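Local coordinates for protein Bd3460 (PDB 5CER) that binds the partner protein Bd0816 through its ankyrin repeats and probably shields the predator from that enzyme's peptidoglycan-cutting activity, at residues A111-K116 against F142-Y147. Residues are numbered along the deposited sequence; the frame is centred on the assembly and turned at random.
Sequences AAQNNK and FAVARY
Gln-113 lays the flat face of its terminal amide over the methyl of Ala-143, whose CB stands almost straight above CD at 3.6 Å. OE1 and NE2 are each 3.8 Å from that same CB, so the methyl is centred on the amide rather than meeting its edge. The side chain gets there by setting CG anti to its own carbonyl carbon (chi1 -55°) and running on extended (chi2 -170°), which carries the amide across to helix 140-147. Nearer the backbone, Gln-113 CG rests 4.2 Å from Val-144 CG1, while Val-144 also packs on Ile-153 and Leu-156 of helix 150-158. The polar end is tied by water: Gln-113 NE2 donates to a water molecule at 3.1 Å, which in turn gives a weak bond to Tyr-147 O at 2.9 Å. Tyr-147 O also accepts from Ser-370 OG of the Bd0816 chain, and Gln-363 of that chain packs on Gln-113, so this bridge lies alongside the surface that meets Bd0816 in the complex. Helices 107-114 and 140-147 thus pack side by side through Gln-113 on Ala-143 and Val-144, the stacking of successive helices that marks an ankyrin-repeat solenoid.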
ATOM      1  N   ALA B 111      -4.689  -8.832  17.563  1.00 27.64           N
ATOM      2  CA  ALA B 111      -5.868  -8.860  16.735  1.00 28.27           C
ATOM      3  C   ALA B 111      -7.006  -7.977  17.283  1.00 29.15           C
ATOM      4  O   ALA B 111      -7.661  -7.254  16.513  1.00 29.56           O
ATOM      5  CB  ALA B 111      -6.360 -10.263  16.539  1.00 28.35           C
ATOM      6  N   ALA B 112      -7.225  -7.994  18.592  1.00 28.59           N
ATOM      7  CA  ALA B 112      -8.281  -7.193  19.193  1.00 29.52           C
ATOM      8  C   ALA B 112      -8.084  -5.713  18.989  1.00 29.18           C
ATOM      9  O   ALA B 112      -9.061  -4.985  18.834  1.00 31.67           O
ATOM     10  CB  ALA B 112      -8.390  -7.495  20.676  1.00 30.14           C
ATOM     11  N   GLN B 113      -6.856  -5.247  18.917  1.00 28.70           N
ATOM     12  CA  GLN B 113      -6.654  -3.828  18.640  1.00 30.03           C
ATOM     13  C   GLN B 113      -6.956  -3.433  17.201  1.00 31.01           C
ATOM     14  O   GLN B 113      -7.161  -2.257  16.932  1.00 33.54           O
ATOM     15  CB  GLN B 113      -5.238  -3.337  19.012  1.00 29.49           C
ATOM     16  CG  GLN B 113      -4.778  -3.596  20.435  1.00 29.40           C
ATOM     17  CD  GLN B 113      -3.468  -2.876  20.778  1.00 30.15           C
ATOM     18  OE1 GLN B 113      -2.404  -3.498  20.919  1.00 30.03           O
ATOM     19  NE2 GLN B 113      -3.533  -1.562  20.880  1.00 30.68           N
ATOM     20  N   ASN B 114      -6.962  -4.375  16.273  1.00 30.71           N
ATOM     21  CA  ASN B 114      -6.836  -4.048  14.854  1.00 32.18           C
ATOM     22  C   ASN B 114      -7.898  -4.624  13.894  1.00 33.39           C
ATOM     23  O   ASN B 114      -8.214  -3.964  12.885  1.00 34.43           O
ATOM     24  CB  ASN B 114      -5.407  -4.467  14.416  1.00 32.29           C
ATOM     25  CG  ASN B 114      -4.343  -3.558  14.997  1.00 31.64           C
ATOM     26  OD1 ASN B 114      -4.317  -2.306  14.796  1.00 34.54           O
ATOM     27  ND2 ASN B 114      -3.480  -4.172  15.783  1.00 29.71           N
ATOM     28  N   ASN B 115      -8.335  -5.872  14.147  1.00 32.24           N
ATOM     29  CA  ASN B 115      -9.271  -6.593  13.282  1.00 32.10           C
ATOM     30  C   ASN B 115     -10.248  -7.433  14.086  1.00 33.00           C
ATOM     31  O   ASN B 115      -9.918  -8.478  14.643  1.00 31.26           O
ATOM     32  CB  ASN B 115      -8.521  -7.464  12.277  1.00 30.88           C
ATOM     33  CG  ASN B 115      -9.444  -8.065  11.228  1.00 32.33           C
ATOM     34  OD1 ASN B 115     -10.104  -9.098  11.445  1.00 32.69           O
ATOM     35  ND2 ASN B 115      -9.537  -7.387  10.086  1.00 32.57           N
ATOM     36  N   LYS B 116     -11.471  -6.949  14.154  1.00 35.53           N
ATOM     37  CA  LYS B 116     -12.496  -7.593  14.952  1.00 37.53           C
ATOM     38  C   LYS B 116     -12.792  -9.054  14.519  1.00 37.48           C
ATOM     39  O   LYS B 116     -12.974  -9.927  15.364  1.00 37.09           O
ATOM     40  CB  LYS B 116     -13.712  -6.664  14.952  1.00 40.11           C
ATOM     41  CG  LYS B 116     -14.955  -7.209  15.642  1.00 43.82           C
ATOM     42  CD  LYS B 116     -16.238  -6.713  15.004  1.00 48.41           C
ATOM     43  CE  LYS B 116     -17.486  -7.421  15.526  1.00 51.59           C
ATOM     44  NZ  LYS B 116     -18.507  -6.458  16.049  1.00 54.63           N
ATOM     45  N   PHE B 142      -6.826  -3.619  28.519  1.00 28.75           N
ATOM     46  CA  PHE B 142      -5.795  -2.605  28.878  1.00 28.90           C
ATOM     47  C   PHE B 142      -5.246  -1.880  27.633  1.00 28.42           C
ATOM     48  O   PHE B 142      -5.137  -0.648  27.618  1.00 29.70           O
ATOM     49  CB  PHE B 142      -4.610  -3.240  29.628  1.00 29.31           C
ATOM     50  CG  PHE B 142      -4.901  -3.586  31.094  1.00 30.28           C
ATOM     51  CD1 PHE B 142      -5.766  -4.636  31.431  1.00 30.45           C
ATOM     52  CD2 PHE B 142      -4.277  -2.880  32.112  1.00 30.68           C
ATOM     53  CE1 PHE B 142      -6.008  -4.955  32.748  1.00 31.45           C
ATOM     54  CE2 PHE B 142      -4.494  -3.211  33.435  1.00 32.16           C
ATOM     55  CZ  PHE B 142      -5.374  -4.248  33.758  1.00 32.56           C
ATOM     56  N   ALA B 143      -4.918  -2.640  26.592  1.00 27.48           N
ATOM     57  CA  ALA B 143      -4.403  -2.045  25.346  1.00 28.15           C
ATOM     58  C   ALA B 143      -5.408  -1.076  24.699  1.00 28.56           C
ATOM     59  O   ALA B 143      -5.020   0.024  24.276  1.00 28.14           O
ATOM     60  CB  ALA B 143      -4.042  -3.119  24.334  1.00 27.55           C
ATOM     61  N   VAL B 144      -6.679  -1.492  24.606  1.00 28.15           N
ATOM     62  CA  VAL B 144      -7.648  -0.685  23.904  1.00 29.00           C
ATOM     63  C   VAL B 144      -8.073   0.448  24.845  1.00 29.98           C
ATOM     64  O   VAL B 144      -8.418   1.541  24.370  1.00 30.59           O
ATOM     65  CB  VAL B 144      -8.832  -1.491  23.295  1.00 30.26           C
ATOM     66  CG1 VAL B 144      -8.351  -2.699  22.474  1.00 29.33           C
ATOM     67  CG2 VAL B 144      -9.803  -1.935  24.375  1.00 31.41           C
ATOM     68  N   ALA B 145      -8.001   0.230  26.163  1.00 29.10           N
ATOM     69  CA  ALA B 145      -8.224   1.326  27.110  1.00 29.85           C
ATOM     70  C   ALA B 145      -7.247   2.468  26.901  1.00 29.35           C
ATOM     71  O   ALA B 145      -7.627   3.654  27.021  1.00 31.50           O
ATOM     72  CB  ALA B 145      -8.156   0.838  28.569  1.00 30.11           C
ATOM     73  N   ARG B 146      -5.991   2.142  26.643  1.00 28.21           N
ATOM     74  CA  ARG B 146      -5.033   3.195  26.310  1.00 28.73           C
ATOM     75  C   ARG B 146      -5.314   3.790  24.932  1.00 27.69           C
ATOM     76  O   ARG B 146      -5.361   4.984  24.802  1.00 27.44           O
ATOM     77  CB  ARG B 146      -3.582   2.695  26.334  1.00 28.99           C
ATOM     78  CG  ARG B 146      -3.069   2.275  27.700  1.00 30.68           C
ATOM     79  CD  ARG B 146      -1.524   2.347  27.696  1.00 31.80           C
ATOM     80  NE  ARG B 146      -0.945   1.873  28.964  1.00 31.77           N
ATOM     81  CZ  ARG B 146      -0.821   0.599  29.319  1.00 30.43           C
ATOM     82  NH1 ARG B 146      -1.240  -0.377  28.519  1.00 30.94           N
ATOM     83  NH2 ARG B 146      -0.310   0.309  30.495  1.00 30.14           N
ATOM     84  N   TYR B 147      -5.442   2.939  23.923  1.00 27.14           N
ATOM     85  CA  TYR B 147      -5.221   3.347  22.532  1.00 27.92           C
ATOM     86  C   TYR B 147      -6.362   3.091  21.570  1.00 28.19           C
ATOM     87  O   TYR B 147      -6.216   3.268  20.369  1.00 27.77           O
ATOM     88  CB  TYR B 147      -3.929   2.669  22.025  1.00 27.59           C
ATOM     89  CG  TYR B 147      -2.693   2.988  22.873  1.00 27.55           C
ATOM     90  CD1 TYR B 147      -2.363   4.315  23.186  1.00 28.48           C
ATOM     91  CD2 TYR B 147      -1.836   1.978  23.336  1.00 26.75           C
ATOM     92  CE1 TYR B 147      -1.231   4.624  23.946  1.00 28.27           C
ATOM     93  CE2 TYR B 147      -0.685   2.288  24.062  1.00 26.66           C
ATOM     94  CZ  TYR B 147      -0.406   3.613  24.387  1.00 27.31           C
ATOM     95  OH  TYR B 147       0.655   3.948  25.153  1.00 27.08           O
TER
HETATM   96  O   HOH W   1      -5.563   0.519  19.822  1.00 36.64           O